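Local coordinates for protein DNA polymerase (Bacillus phage phi29, PDB 1XHZ) that replicates viral DNA from a protein primer by strand displacement with high processivity and fidelity, its natural form also having 3'-5' exonuclease activity, at residues W327-D332 with M429-T434. The protein carries 2 engineered substitutions. Sequence-based numbering, arbitrary orientation.
Sequences WLSNVD and MGVFIT
Val431 meets Ser329 first: its CG1 lies 3.7 Å from Ser329 CB. With CG1 anti to the backbone N (chi1 164°), this methyl is the one that meets Ser329. Val431 also packs on Ile285 of strand 283-294. Phe432 comes next and carries most of the contact. Its ring leaves helix 427-447 and reaches the point where strand 324-329 turns into helix 330-339. Ser329 CB sits over one face, offset toward the rim, in a CH-pi contact 4.0 Å from the ring centroid. The amide of Asn330 comes to the ring edge, its plane turned 41° from that of the ring. OD1 is the atom that approaches CE2 and CZ there, and it also accepts a hydrogen bond from His284 N. Val331 CG2 approaches the ring obliquely, 3.9 Å from Phe432 CE2. Leu263, Pro264 and Leu283 pack around the ring as well.

No hydrogen bond crosses between 327-332 and 429-434. Within 327-332, Ser329 is the N-cap of helix 330-339: its OG accepts from Asp332 N (3.2 Å) and donates to Asp332 OD2 (2.7 Å). Asp332 OD2 also forms a salt bridge with Arg438. One turn before that arginine, Thr434 hydrogen-bonds to it through OG1; both residues are probably involved in binding template-primer DNA. The contact thus joins the serine-capped N-terminus of helix 330-339, where strand 324-329 ends, to a long helix of the polymerization region in this family B polymerase.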
# COMPACT_ATOMS: atom_id res chain seq x y z
N TRP E 327 -20.73 10.78 -9.58
CA TRP E 327 -21.26 10.46 -8.26
C TRP E 327 -20.27 11.11 -7.30
O TRP E 327 -19.12 10.66 -7.20
CB TRP E 327 -21.32 8.95 -8.00
CG TRP E 327 -22.38 8.27 -8.80
CD1 TRP E 327 -22.30 7.97 -10.13
CD2 TRP E 327 -23.65 7.79 -8.36
NE1 TRP E 327 -23.44 7.34 -10.54
CE2 TRP E 327 -24.29 7.22 -9.47
CE3 TRP E 327 -24.31 7.80 -7.12
CZ2 TRP E 327 -25.57 6.65 -9.39
CZ3 TRP E 327 -25.58 7.23 -7.04
CH2 TRP E 327 -26.20 6.67 -8.17
N LEU E 328 -20.68 12.15 -6.59
CA LEU E 328 -19.75 12.85 -5.73
C LEU E 328 -20.20 12.95 -4.29
O LEU E 328 -21.39 13.15 -4.03
CB LEU E 328 -19.53 14.27 -6.26
CG LEU E 328 -19.18 14.39 -7.74
CD1 LEU E 328 -19.23 15.85 -8.18
CD2 LEU E 328 -17.81 13.80 -8.02
N SER E 329 -19.24 12.83 -3.39
CA SER E 329 -19.54 12.99 -2.00
C SER E 329 -19.80 14.48 -1.86
O SER E 329 -19.30 15.24 -2.70
CB SER E 329 -18.39 12.54 -1.08
OG SER E 329 -17.25 13.35 -1.26
N ASN E 330 -20.53 14.94 -0.84
CA ASN E 330 -20.80 16.37 -0.73
C ASN E 330 -19.52 17.17 -0.52
O ASN E 330 -19.44 18.33 -0.91
CB ASN E 330 -21.80 16.66 0.41
CG ASN E 330 -21.33 16.16 1.76
OD1 ASN E 330 -21.27 14.96 2.00
ND2 ASN E 330 -20.98 17.09 2.64
N VAL E 331 -18.51 16.56 0.10
CA VAL E 331 -17.25 17.25 0.30
C VAL E 331 -16.62 17.47 -1.07
O VAL E 331 -16.11 18.55 -1.37
CB VAL E 331 -16.27 16.42 1.17
CG1 VAL E 331 -14.96 17.19 1.33
CG2 VAL E 331 -16.88 16.12 2.54
N ASP E 332 -16.67 16.45 -1.90
CA ASP E 332 -16.12 16.54 -3.25
C ASP E 332 -16.90 17.51 -4.13
O ASP E 332 -16.34 18.15 -5.02
CB ASP E 332 -16.10 15.14 -3.90
CG ASP E 332 -14.87 14.35 -3.53
OD1 ASP E 332 -13.78 14.71 -4.02
OD2 ASP E 332 -14.97 13.36 -2.76
N MET E 429 -17.77 5.08 4.33
CA MET E 429 -16.74 5.60 5.21
C MET E 429 -15.45 5.79 4.41
O MET E 429 -14.68 6.73 4.65
CB MET E 429 -16.49 4.64 6.37
CG MET E 429 -15.39 5.09 7.33
SD MET E 429 -15.78 6.60 8.26
CE MET E 429 -16.54 5.90 9.74
N GLY E 430 -15.21 4.91 3.44
CA GLY E 430 -14.01 5.03 2.62
C GLY E 430 -14.09 6.25 1.71
O GLY E 430 -13.12 6.98 1.52
N VAL E 431 -15.27 6.48 1.15
CA VAL E 431 -15.48 7.61 0.26
C VAL E 431 -15.17 8.92 0.94
O VAL E 431 -14.44 9.76 0.41
CB VAL E 431 -16.94 7.63 -0.25
CG1 VAL E 431 -17.29 8.99 -0.87
CG2 VAL E 431 -17.12 6.54 -1.27
N PHE E 432 -15.70 9.10 2.13
CA PHE E 432 -15.47 10.35 2.82
C PHE E 432 -14.09 10.54 3.40
O PHE E 432 -13.59 11.67 3.45
CB PHE E 432 -16.53 10.56 3.89
CG PHE E 432 -17.81 11.10 3.35
CD1 PHE E 432 -18.72 10.27 2.72
CD2 PHE E 432 -18.06 12.48 3.38
CE1 PHE E 432 -19.87 10.79 2.13
CE2 PHE E 432 -19.20 13.02 2.80
CZ PHE E 432 -20.11 12.18 2.17
N ILE E 433 -13.45 9.46 3.84
CA ILE E 433 -12.12 9.64 4.40
C ILE E 433 -11.21 10.18 3.32
O ILE E 433 -10.64 11.26 3.48
CB ILE E 433 -11.58 8.32 5.00
CG1 ILE E 433 -12.38 7.99 6.26
CG2 ILE E 433 -10.09 8.44 5.31
CD1 ILE E 433 -11.97 6.75 6.99
N THR E 434 -11.11 9.48 2.20
CA THR E 434 -10.26 9.96 1.11
C THR E 434 -10.71 11.33 0.59
O THR E 434 -9.89 12.14 0.14
CB THR E 434 -10.24 8.98 -0.07
OG1 THR E 434 -11.51 8.99 -0.74
CG2 THR E 434 -9.92 7.58 0.43